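Local coordinates for protein argonaute (PDB 5I4A), which cleaves single-stranded DNA targets as a guide-directed endonuclease, using short complementary RNA guides that carry a 5'-hydroxyl, at residues Y9-P14 against K89-Y94; I188-I193 against I198-Y203; K297-F302 against T363-Q368. All coordinates share one frame; numbering follows the deposited sequence.

Contact 1: residues Y9-P14 against K89-Y94; sequences YKIDIP and KTLYKY. With nucleotides of chain B.
Ile11 and Ile13 both touch Leu91, each taking a different branch of it. Ile11 and Leu91 reach toward each other tip to tip, and the terminal methyl Ile11 CD1 ends 3.6 Å from Leu91 CD2. Ile13 crosses Leu91 obliquely and brings its CD1 to 3.8 Å from Leu91 CD1. The forked end of leucine suits this place, because one side chain can offer a methyl to each of two isoleucines spaced two residues apart on an extended chain. With Leu91 CG anti to the backbone N (chi1 -168°), the fork is carried out from the helix toward 9-14. Ile13 places CG1 between its own N and carbonyl carbon, chi1 66°, and its extended chi2 then sends CD1 across to the leucine. Within the N-terminal domain, helix 84-101 is thus packed against the chain that leaves strand 8-10, itself paired with strand 143-156; Ile137 of strand 127-140 also touches Leu91. The other flank of the helix faces the guide RNA. Here Tyr92 turns one ring face to the base of A11 of chain B, whose N7 sits 3.4 Å above the plane, over the ring centre. The phenol then extends past the base to the backbone of the same nucleotide, where Tyr92 OH donates to OP2 of A11 of chain B at 3.2 Å, while the backbone N of Ile137 hydrogen-bonds to the same hydroxyl. Tyrosine suits the place because its ring lies over the imidazole side of the purine while its hydroxyl reaches the phosphate of the same nucleotide. One residue along, Lys93 lays its aliphatic part beside the base, CG being 3.7 Å from C2 of A11 of chain B, and its NZ is hydrogen-bonded to Lys43 O.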
loop_
_atom_site.group_PDB
_atom_site.type_symbol
_atom_site.label_atom_id
_atom_site.label_comp_id
_atom_site.label_asym_id
_atom_site.label_seq_id
_atom_site.Cartn_x
_atom_site.Cartn_y
_atom_site.Cartn_z
ATOM N N TYR A 9 22.491 3.854 -7.057
ATOM C CA TYR A 9 23.602 4.106 -7.961
ATOM C C TYR A 9 23.675 5.593 -8.267
ATOM O O TYR A 9 22.681 6.197 -8.684
ATOM C CB TYR A 9 23.458 3.287 -9.246
ATOM C CG TYR A 9 23.556 1.799 -8.997
ATOM C CD1 TYR A 9 24.793 1.168 -8.943
ATOM C CD2 TYR A 9 22.419 1.030 -8.795
ATOM C CE1 TYR A 9 24.893 -0.189 -8.706
ATOM C CE2 TYR A 9 22.509 -0.330 -8.559
ATOM C CZ TYR A 9 23.748 -0.933 -8.516
ATOM O OH TYR A 9 23.847 -2.285 -8.280
ATOM N N LYS A 10 24.853 6.173 -8.058
ATOM C CA LYS A 10 25.024 7.611 -8.200
ATOM C C LYS A 10 24.984 8.013 -9.668
ATOM O O LYS A 10 25.648 7.401 -10.511
ATOM C CB LYS A 10 26.344 8.043 -7.564
ATOM C CG LYS A 10 26.501 9.540 -7.388
ATOM C CD LYS A 10 27.756 9.854 -6.586
ATOM C CE LYS A 10 27.991 11.352 -6.485
ATOM N NZ LYS A 10 26.865 12.040 -5.799
ATOM N N ILE A 11 24.204 9.042 -9.971
ATOM C CA ILE A 11 24.080 9.562 -11.327
ATOM C C ILE A 11 25.145 10.630 -11.528
ATOM O O ILE A 11 25.193 11.619 -10.788
ATOM C CB ILE A 11 22.673 10.122 -11.577
ATOM C CG1 ILE A 11 21.663 8.972 -11.643
ATOM C CG2 ILE A 11 22.645 10.961 -12.848
ATOM C CD1 ILE A 11 20.249 9.373 -11.299
ATOM N N ASP A 12 26.000 10.433 -12.528
ATOM C CA ASP A 12 27.118 11.332 -12.818
ATOM C C ASP A 12 26.918 11.930 -14.208
ATOM O O ASP A 12 27.492 11.461 -15.193
ATOM C CB ASP A 12 28.456 10.594 -12.706
ATOM C CG ASP A 12 29.644 11.499 -12.974
ATOM O OD1 ASP A 12 30.023 12.267 -12.065
ATOM O OD2 ASP A 12 30.199 11.447 -14.092
ATOM N N ILE A 13 26.090 12.968 -14.281
ATOM C CA ILE A 13 25.869 13.726 -15.513
ATOM C C ILE A 13 25.761 15.199 -15.156
ATOM O O ILE A 13 25.520 15.553 -13.995
ATOM C CB ILE A 13 24.596 13.270 -16.258
ATOM C CG1 ILE A 13 23.348 13.597 -15.437
ATOM C CG2 ILE A 13 24.650 11.788 -16.609
ATOM C CD1 ILE A 13 22.058 13.425 -16.207
ATOM N N PRO A 14 25.953 16.087 -16.134
ATOM C CA PRO A 14 25.727 17.514 -15.875
ATOM C C PRO A 14 24.318 17.769 -15.361
ATOM O O PRO A 14 23.341 17.227 -15.882
ATOM C CB PRO A 14 25.954 18.160 -17.245
ATOM C CG PRO A 14 26.910 17.244 -17.930
ATOM C CD PRO A 14 26.562 15.857 -17.459
ATOM N N LYS A 89 12.148 14.594 -14.777
ATOM C CA LYS A 89 11.324 14.127 -15.886
ATOM C C LYS A 89 12.188 13.746 -17.082
ATOM O O LYS A 89 12.001 12.685 -17.689
ATOM C CB LYS A 89 10.315 15.208 -16.270
ATOM C CG LYS A 89 9.622 14.979 -17.600
ATOM C CD LYS A 89 8.804 16.195 -17.997
ATOM C CE LYS A 89 8.122 15.995 -19.340
ATOM N NZ LYS A 89 7.304 17.180 -19.715
ATOM N N THR A 90 13.153 14.603 -17.422
ATOM C CA THR A 90 14.029 14.334 -18.558
ATOM C C THR A 90 14.868 13.085 -18.328
ATOM O O THR A 90 15.038 12.264 -19.238
ATOM C CB THR A 90 14.930 15.540 -18.811
ATOM O OG1 THR A 90 14.125 16.720 -18.936
ATOM C CG2 THR A 90 15.740 15.344 -20.083
ATOM N N LEU A 91 15.405 12.925 -17.117
ATOM C CA LEU A 91 16.228 11.757 -16.818
ATOM C C LEU A 91 15.406 10.473 -16.876
ATOM O O LEU A 91 15.884 9.443 -17.366
ATOM C CB LEU A 91 16.879 11.927 -15.447
ATOM C CG LEU A 91 18.001 10.973 -15.044
ATOM C CD1 LEU A 91 19.106 10.968 -16.083
ATOM C CD2 LEU A 91 18.547 11.380 -13.690
ATOM N N TYR A 92 14.164 10.520 -16.384
ATOM C CA TYR A 92 13.277 9.362 -16.472
ATOM C C TYR A 92 13.037 8.961 -17.922
ATOM O O TYR A 92 13.118 7.778 -18.275
ATOM C CB TYR A 92 11.952 9.666 -15.774
ATOM C CG TYR A 92 11.869 9.169 -14.349
ATOM C CD1 TYR A 92 12.115 7.838 -14.039
ATOM C CD2 TYR A 92 11.546 10.033 -13.312
ATOM C CE1 TYR A 92 12.039 7.381 -12.735
ATOM C CE2 TYR A 92 11.467 9.588 -12.008
ATOM C CZ TYR A 92 11.712 8.262 -11.723
ATOM O OH TYR A 92 11.636 7.819 -10.423
ATOM N N LYS A 93 12.732 9.938 -18.778
ATOM C CA LYS A 93 12.516 9.640 -20.189
ATOM C C LYS A 93 13.787 9.132 -20.849
ATOM O O LYS A 93 13.727 8.275 -21.739
ATOM C CB LYS A 93 11.996 10.882 -20.914
ATOM C CG LYS A 93 10.647 11.374 -20.409
ATOM C CD LYS A 93 10.278 12.711 -21.033
ATOM C CE LYS A 93 10.175 12.610 -22.544
ATOM N NZ LYS A 93 9.857 13.930 -23.155
ATOM N N TYR A 94 14.944 9.636 -20.421
ATOM C CA TYR A 94 16.200 9.190 -21.010
ATOM C C TYR A 94 16.510 7.749 -20.623
ATOM O O TYR A 94 17.023 6.977 -21.442
ATOM C CB TYR A 94 17.341 10.113 -20.591
ATOM C CG TYR A 94 18.656 9.716 -21.206
ATOM C CD1 TYR A 94 18.803 9.663 -22.583
ATOM C CD2 TYR A 94 19.746 9.383 -20.415
ATOM C CE1 TYR A 94 19.998 9.294 -23.158
ATOM C CE2 TYR A 94 20.949 9.013 -20.984
ATOM C CZ TYR A 94 21.067 8.970 -22.356
ATOM O OH TYR A 94 22.257 8.605 -22.936
ATOM P P A B 11 8.369 9.416 -9.461
ATOM O OP1 A B 11 8.284 8.124 -10.183
ATOM O OP2 A B 11 9.686 9.922 -8.996
ATOM O "O5'" A B 11 7.706 10.518 -10.397
ATOM C "C5'" A B 11 7.869 11.902 -10.135
ATOM C "C4'" A B 11 7.541 12.714 -11.356
ATOM O "O4'" A B 11 8.559 12.480 -12.364
ATOM C "C3'" A B 11 6.231 12.332 -12.032
ATOM O "O3'" A B 11 5.084 12.966 -11.476
ATOM C "C2'" A B 11 6.485 12.665 -13.498
ATOM O "O2'" A B 11 6.319 14.052 -13.755
ATOM C "C1'" A B 11 7.963 12.320 -13.632
ATOM N N9 A B 11 8.158 10.923 -14.057
ATOM C C8 A B 11 8.213 9.778 -13.295
ATOM N N7 A B 11 8.404 8.686 -13.998
ATOM C C5 A B 11 8.476 9.155 -15.308
ATOM C C6 A B 11 8.667 8.518 -16.546
ATOM N N6 A B 11 8.831 7.195 -16.686
ATOM N N1 A B 11 8.685 9.294 -17.648
ATOM C C2 A B 11 8.526 10.618 -17.530
ATOM N N3 A B 11 8.337 11.332 -16.427
ATOM C C4 A B 11 8.324 10.527 -15.350
#

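Contact 2: residues I188-I193 against I198-Y203; sequences ILKIDI and IVEVAY. With nucleotides of chain B.
Ile191 and Val201 cross at about a right angle, Ile191 CD1 resting 3.7 Å from Val201 CG2. Ile191 has CG1 between its N and carbonyl carbon (chi1 61°), which directs CD1 to the valine methyl. Tyr207 of strand 207-211 touches both residues. Further along, Ile193 CG1 meets Val199 CG2 at 3.6 Å; branched residues of this kind favour extended chain and give the sheet an oily face. The same face receives U21 of chain B, with Val201 CG1 3.4 Å from its O2 and Ile193 CD1 3.8 Å from its O4. Between the strands, Ile191 and Val199 form a hydrogen-bonded antiparallel pair, Ile191 N to Val199 O at 3.1 Å being the straighter of its two bonds (163° at the hydrogen). Val201 N adds a third, to Leu189 O. The opposite face is mixed, carrying Ile198 beside Asp192 and the charged pair Lys190 and Glu200, which run side by side with Lys190 CD 3.8 Å from Glu200 CG; Lys190 NZ and Glu200 OE2 stay 5.4 Å apart, so their attraction is probably modest. This is a beta hairpin of the PAZ domain, the module that in Argonautes typically holds the guide's 3' end.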
loop_
_atom_site.group_PDB
_atom_site.type_symbol
_atom_site.label_atom_id
_atom_site.label_comp_id
_atom_site.label_asym_id
_atom_site.label_seq_id
_atom_site.Cartn_x
_atom_site.Cartn_y
_atom_site.Cartn_z
ATOM N N ILE A 188 -11.142 -12.546 -32.207
ATOM C CA ILE A 188 -11.360 -11.184 -31.734
ATOM C C ILE A 188 -11.091 -11.152 -30.233
ATOM O O ILE A 188 -11.693 -11.912 -29.463
ATOM C CB ILE A 188 -12.768 -10.667 -32.077
ATOM C CG1 ILE A 188 -13.863 -11.550 -31.475
ATOM C CG2 ILE A 188 -12.945 -10.582 -33.588
ATOM C CD1 ILE A 188 -15.154 -10.817 -31.182
ATOM N N LEU A 189 -10.166 -10.289 -29.826
ATOM C CA LEU A 189 -9.754 -10.156 -28.437
ATOM C C LEU A 189 -10.418 -8.921 -27.840
ATOM O O LEU A 189 -10.390 -7.844 -28.445
ATOM C CB LEU A 189 -8.231 -10.049 -28.340
ATOM C CG LEU A 189 -7.578 -10.025 -26.958
ATOM C CD1 LEU A 189 -7.792 -11.350 -26.244
ATOM C CD2 LEU A 189 -6.094 -9.707 -27.082
ATOM N N LYS A 190 -11.019 -9.080 -26.665
ATOM C CA LYS A 190 -11.768 -8.009 -26.024
ATOM C C LYS A 190 -11.168 -7.703 -24.659
ATOM O O LYS A 190 -10.908 -8.615 -23.867
ATOM C CB LYS A 190 -13.252 -8.372 -25.904
ATOM C CG LYS A 190 -13.918 -8.574 -27.259
ATOM C CD LYS A 190 -15.376 -8.140 -27.263
ATOM C CE LYS A 190 -16.268 -9.156 -26.573
ATOM N NZ LYS A 190 -17.696 -8.974 -26.954
ATOM N N ILE A 191 -10.952 -6.415 -24.395
ATOM C CA ILE A 191 -10.298 -5.945 -23.184
ATOM C C ILE A 191 -11.218 -4.958 -22.477
ATOM O O ILE A 191 -12.152 -4.407 -23.065
ATOM C CB ILE A 191 -8.934 -5.290 -23.488
ATOM C CG1 ILE A 191 -9.123 -4.069 -24.391
ATOM C CG2 ILE A 191 -8.007 -6.279 -24.160
ATOM C CD1 ILE A 191 -7.822 -3.431 -24.833
ATOM N N ASP A 192 -10.935 -4.735 -21.198
ATOM C CA ASP A 192 -11.666 -3.768 -20.388
ATOM C C ASP A 192 -10.875 -2.469 -20.329
ATOM O O ASP A 192 -9.678 -2.477 -20.022
ATOM C CB ASP A 192 -11.911 -4.310 -18.977
ATOM C CG ASP A 192 -12.927 -3.490 -18.194
ATOM O OD1 ASP A 192 -13.080 -2.279 -18.470
ATOM O OD2 ASP A 192 -13.577 -4.060 -17.293
ATOM N N ILE A 193 -11.545 -1.359 -20.621
ATOM C CA ILE A 193 -10.916 -0.045 -20.567
ATOM C C ILE A 193 -11.466 0.744 -19.386
ATOM O O ILE A 193 -12.671 0.989 -19.300
ATOM C CB ILE A 193 -11.119 0.727 -21.882
ATOM C CG1 ILE A 193 -10.511 -0.042 -23.057
ATOM C CG2 ILE A 193 -10.511 2.117 -21.780
ATOM C CD1 ILE A 193 -9.003 0.043 -23.138
ATOM N N ILE A 198 -15.942 -1.970 -23.037
ATOM C CA ILE A 198 -15.382 -3.144 -23.695
ATOM C C ILE A 198 -14.945 -2.745 -25.096
ATOM O O ILE A 198 -15.646 -1.995 -25.788
ATOM C CB ILE A 198 -16.400 -4.300 -23.735
ATOM C CG1 ILE A 198 -17.750 -3.804 -24.259
ATOM C CG2 ILE A 198 -16.558 -4.916 -22.354
ATOM C CD1 ILE A 198 -18.794 -4.890 -24.400
ATOM N N VAL A 199 -13.776 -3.226 -25.514
ATOM C CA VAL A 199 -13.173 -2.816 -26.777
ATOM C C VAL A 199 -12.574 -4.034 -27.468
ATOM O O VAL A 199 -11.815 -4.791 -26.856
ATOM C CB VAL A 199 -12.088 -1.738 -26.573
ATOM C CG1 VAL A 199 -11.438 -1.378 -27.895
ATOM C CG2 VAL A 199 -12.673 -0.496 -25.921
ATOM N N GLU A 200 -12.916 -4.219 -28.743
ATOM C CA GLU A 200 -12.202 -5.156 -29.596
ATOM C C GLU A 200 -10.898 -4.524 -30.054
ATOM O O GLU A 200 -10.839 -3.323 -30.335
ATOM C CB GLU A 200 -13.045 -5.544 -30.811
ATOM C CG GLU A 200 -14.281 -6.361 -30.487
ATOM C CD GLU A 200 -15.151 -6.607 -31.706
ATOM O OE1 GLU A 200 -14.598 -6.900 -32.787
ATOM O OE2 GLU A 200 -16.390 -6.497 -31.586
ATOM N N VAL A 201 -9.859 -5.337 -30.140
ATOM C CA VAL A 201 -8.511 -4.862 -30.425
ATOM C C VAL A 201 -8.181 -5.106 -31.891
ATOM O O VAL A 201 -8.635 -6.087 -32.497
ATOM C CB VAL A 201 -7.497 -5.563 -29.498
ATOM C CG1 VAL A 201 -6.097 -5.081 -29.787
ATOM C CG2 VAL A 201 -7.869 -5.328 -28.036
ATOM N N ALA A 202 -7.375 -4.207 -32.474
ATOM C CA ALA A 202 -6.910 -4.393 -33.849
ATOM C C ALA A 202 -5.623 -5.213 -33.960
ATOM O O ALA A 202 -5.527 -6.060 -34.848
ATOM C CB ALA A 202 -6.731 -3.044 -34.545
ATOM N N TYR A 203 -4.628 -5.008 -33.096
ATOM C CA TYR A 203 -3.543 -5.979 -33.036
ATOM C C TYR A 203 -3.605 -6.765 -31.733
ATOM O O TYR A 203 -2.973 -6.380 -30.737
ATOM C CB TYR A 203 -2.190 -5.289 -33.146
ATOM C CG TYR A 203 -1.924 -4.607 -34.464
ATOM C CD1 TYR A 203 -1.378 -5.299 -35.532
ATOM C CD2 TYR A 203 -2.087 -3.224 -34.606
ATOM C CE1 TYR A 203 -1.090 -4.624 -36.730
ATOM C CE2 TYR A 203 -1.844 -2.586 -35.815
ATOM C CZ TYR A 203 -1.337 -3.284 -36.853
ATOM O OH TYR A 203 -1.056 -2.590 -38.035
ATOM P P U B 21 -0.828 3.243 -33.242
ATOM O OP1 U B 21 -1.122 2.519 -34.513
ATOM O OP2 U B 21 0.182 4.324 -33.283
ATOM O "O5'" U B 21 -2.140 3.886 -32.587
ATOM C "C5'" U B 21 -3.453 3.410 -32.907
ATOM C "C4'" U B 21 -3.551 1.917 -32.688
ATOM O "O4'" U B 21 -3.804 1.640 -31.286
ATOM C "C3'" U B 21 -4.599 1.126 -33.493
ATOM O "O3'" U B 21 -3.979 0.162 -34.345
ATOM C "C2'" U B 21 -5.410 0.369 -32.429
ATOM O "O2'" U B 21 -5.672 -0.980 -32.767
ATOM C "C1'" U B 21 -4.534 0.446 -31.181
ATOM N N1 U B 21 -5.333 0.443 -29.943
ATOM C C2 U B 21 -5.587 -0.799 -29.375
ATOM O O2 U B 21 -5.167 -1.839 -29.808
ATOM N N3 U B 21 -6.352 -0.830 -28.252
ATOM C C4 U B 21 -6.903 0.260 -27.635
ATOM O O4 U B 21 -7.572 0.083 -26.621
ATOM C C5 U B 21 -6.629 1.521 -28.258
ATOM C C6 U B 21 -5.876 1.573 -29.372
#

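Contact 3: residues K297-F302 against T363-Q368; sequences KAIFFF and TEFINQ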
loop_
_atom_site.group_PDB
_atom_site.type_symbol
_atom_site.label_atom_id
_atom_site.label_comp_id
_atom_site.label_asym_id
_atom_site.label_seq_id
_atom_site.Cartn_x
_atom_site.Cartn_y
_atom_site.Cartn_z
ATOM N N LYS A 297 -19.510 -9.751 25.961
ATOM C CA LYS A 297 -20.892 -10.125 25.696
ATOM C C LYS A 297 -21.071 -10.386 24.206
ATOM O O LYS A 297 -20.478 -9.693 23.373
ATOM C CB LYS A 297 -21.852 -9.027 26.169
ATOM C CG LYS A 297 -21.800 -8.785 27.676
ATOM C CD LYS A 297 -22.713 -7.646 28.105
ATOM C CE LYS A 297 -22.245 -6.317 27.538
ATOM N NZ LYS A 297 -23.034 -5.173 28.074
ATOM N N ALA A 298 -21.887 -11.385 23.869
ATOM C CA ALA A 298 -21.992 -11.791 22.475
ATOM C C ALA A 298 -23.313 -12.498 22.213
ATOM O O ALA A 298 -23.921 -13.071 23.120
ATOM C CB ALA A 298 -20.822 -12.704 22.085
ATOM N N ILE A 299 -23.747 -12.436 20.953
ATOM C CA ILE A 299 -24.848 -13.238 20.435
ATOM C C ILE A 299 -24.419 -13.800 19.084
ATOM O O ILE A 299 -23.427 -13.365 18.495
ATOM C CB ILE A 299 -26.166 -12.443 20.300
ATOM C CG1 ILE A 299 -25.966 -11.203 19.426
ATOM C CG2 ILE A 299 -26.717 -12.070 21.673
ATOM C CD1 ILE A 299 -27.241 -10.423 19.182
ATOM N N PHE A 300 -25.183 -14.772 18.590
ATOM C CA PHE A 300 -24.832 -15.527 17.394
ATOM C C PHE A 300 -25.841 -15.284 16.278
ATOM O O PHE A 300 -27.051 -15.211 16.524
ATOM C CB PHE A 300 -24.763 -17.037 17.686
ATOM C CG PHE A 300 -23.733 -17.420 18.712
ATOM C CD1 PHE A 300 -24.052 -17.441 20.060
ATOM C CD2 PHE A 300 -22.450 -17.778 18.324
ATOM C CE1 PHE A 300 -23.105 -17.803 21.003
ATOM C CE2 PHE A 300 -21.503 -18.137 19.263
ATOM C CZ PHE A 300 -21.831 -18.149 20.602
ATOM N N PHE A 301 -25.339 -15.179 15.048
ATOM C CA PHE A 301 -26.175 -15.080 13.856
ATOM C C PHE A 301 -25.769 -16.172 12.877
ATOM O O PHE A 301 -24.599 -16.260 12.490
ATOM C CB PHE A 301 -26.054 -13.703 13.195
ATOM C CG PHE A 301 -26.739 -12.601 13.954
ATOM C CD1 PHE A 301 -26.067 -11.901 14.942
ATOM C CD2 PHE A 301 -28.054 -12.267 13.677
ATOM C CE1 PHE A 301 -26.698 -10.884 15.643
ATOM C CE2 PHE A 301 -28.688 -11.255 14.373
ATOM C CZ PHE A 301 -28.012 -10.566 15.358
ATOM N N PHE A 302 -26.732 -16.993 12.474
ATOM C CA PHE A 302 -26.498 -18.066 11.523
ATOM C C PHE A 302 -27.276 -17.793 10.243
ATOM O O PHE A 302 -28.346 -17.178 10.266
ATOM C CB PHE A 302 -26.905 -19.424 12.101
ATOM C CG PHE A 302 -26.196 -19.775 13.378
ATOM C CD1 PHE A 302 -26.702 -19.368 14.601
ATOM C CD2 PHE A 302 -25.032 -20.522 13.360
ATOM C CE1 PHE A 302 -26.057 -19.690 15.773
ATOM C CE2 PHE A 302 -24.384 -20.847 14.531
ATOM C CZ PHE A 302 -24.897 -20.428 15.739
ATOM N N THR A 363 -35.880 -6.876 16.175
ATOM C CA THR A 363 -36.745 -7.394 17.223
ATOM C C THR A 363 -36.597 -6.516 18.456
ATOM O O THR A 363 -35.686 -5.689 18.548
ATOM C CB THR A 363 -36.414 -8.850 17.577
ATOM O OG1 THR A 363 -35.182 -8.897 18.306
ATOM C CG2 THR A 363 -36.279 -9.691 16.322
ATOM N N GLU A 364 -37.507 -6.703 19.412
ATOM C CA GLU A 364 -37.391 -5.988 20.678
ATOM C C GLU A 364 -36.062 -6.294 21.349
ATOM O O GLU A 364 -35.341 -5.383 21.767
ATOM C CB GLU A 364 -38.555 -6.348 21.600
ATOM C CG GLU A 364 -38.488 -5.670 22.962
ATOM C CD GLU A 364 -39.627 -6.078 23.875
ATOM O OE1 GLU A 364 -39.461 -6.000 25.111
ATOM O OE2 GLU A 364 -40.689 -6.483 23.357
ATOM N N PHE A 365 -35.712 -7.580 21.439
ATOM C CA PHE A 365 -34.477 -7.980 22.107
ATOM C C PHE A 365 -33.255 -7.369 21.433
ATOM O O PHE A 365 -32.377 -6.810 22.101
ATOM C CB PHE A 365 -34.359 -9.503 22.127
ATOM C CG PHE A 365 -33.015 -9.994 22.579
ATOM C CD1 PHE A 365 -32.713 -10.070 23.927
ATOM C CD2 PHE A 365 -32.048 -10.364 21.659
ATOM C CE1 PHE A 365 -31.476 -10.515 24.352
ATOM C CE2 PHE A 365 -30.805 -10.803 22.079
ATOM C CZ PHE A 365 -30.522 -10.883 23.426
ATOM N N ILE A 366 -33.171 -7.489 20.108
ATOM C CA ILE A 366 -32.028 -6.939 19.385
ATOM C C ILE A 366 -31.987 -5.425 19.526
ATOM O O ILE A 366 -30.923 -4.833 19.751
ATOM C CB ILE A 366 -32.078 -7.372 17.908
ATOM C CG1 ILE A 366 -31.905 -8.889 17.794
ATOM C CG2 ILE A 366 -31.024 -6.634 17.094
ATOM C CD1 ILE A 366 -32.221 -9.437 16.418
ATOM N N ASN A 367 -33.146 -4.772 19.415
ATOM C CA ASN A 367 -33.181 -3.314 19.463
ATOM C C ASN A 367 -32.793 -2.787 20.840
ATOM O O ASN A 367 -32.149 -1.735 20.946
ATOM C CB ASN A 367 -34.567 -2.813 19.060
ATOM C CG ASN A 367 -34.694 -1.308 19.156
ATOM O OD1 ASN A 367 -34.367 -0.584 18.214
ATOM N ND2 ASN A 367 -35.175 -0.826 20.296
ATOM N N GLN A 368 -33.167 -3.496 21.906
ATOM C CA GLN A 368 -32.852 -3.037 23.255
ATOM C C GLN A 368 -31.419 -3.339 23.668
ATOM O O GLN A 368 -31.017 -2.937 24.766
ATOM C CB GLN A 368 -33.821 -3.647 24.280
ATOM C CG GLN A 368 -33.861 -5.174 24.343
ATOM C CD GLN A 368 -32.732 -5.786 25.151
ATOM O OE1 GLN A 368 -32.655 -5.609 26.366
ATOM N NE2 GLN A 368 -31.853 -6.520 24.476
#
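Ile299 meets Phe365 by its branch methyl: CG2 lies near the plane of the phenyl ring, at its edge, 4.3 Å from Phe365 CE2. The second touch reverses the roles, since Ile366 CD1 comes to the edge of the Phe301 ring, 4.5 Å from CE2. Strand and helix thus each supply one isoleucine and one phenylalanine. The torsions explain which parts meet. Ile299 keeps CG1 between its N and carbonyl carbon (chi1 56°), which leaves CG2 anti to the carbonyl carbon and turned to the ring. The ring of Phe365 stands out from the helix toward the strand because its CG is anti to the backbone N (chi1 170°). Ile366 instead places CG1 beside its N, and an extended chi2 gives the reach needed to bring CD1 to Phe301. The CB of Phe301 does not aim at the helix; the length of its side chain brings the ring nearer. Other aromatics continue the packing, Phe351 meeting Phe365 with nearly parallel planes and Phe393 meeting Phe301 edge-to-face. The short helix 364-367 begins at Thr363, an N-cap whose OG1 accepts from Ile366 N at 3.0 Å in a nearly straight bond, 171° at the hydrogen. In the Mid domain this turn covers strand 295-302 of a parallel sheet, an alpha/beta arrangement like that of other Argonaute Mid domains. No hydrogen bond crosses between 297-302 and 363-368, which implies a non-directional contact, probably governed by hydrophobic burial and side-chain shape.

Overall arrangement
The three contacts follow one another along the chain, in the N-terminal, PAZ and Mid domains, and none touches another. Contacts 1 and 2 reach the same large antiparallel sheet although their centres are 36 Å apart, and both meet the guide RNA, one at A11 and the other at U21 of chain B. Contact 3, whose centre lies about 63 Å from that of contact 1, belongs to a separate parallel sheet and does not touch the RNA. Contacts 1 and 3 are buried and join a helix to extended chain by apolar side chains alone. Contact 2, partly exposed, depends on backbone hydrogen bonds between strands and has one apolar face toward the RNA and another that carries most of its charges.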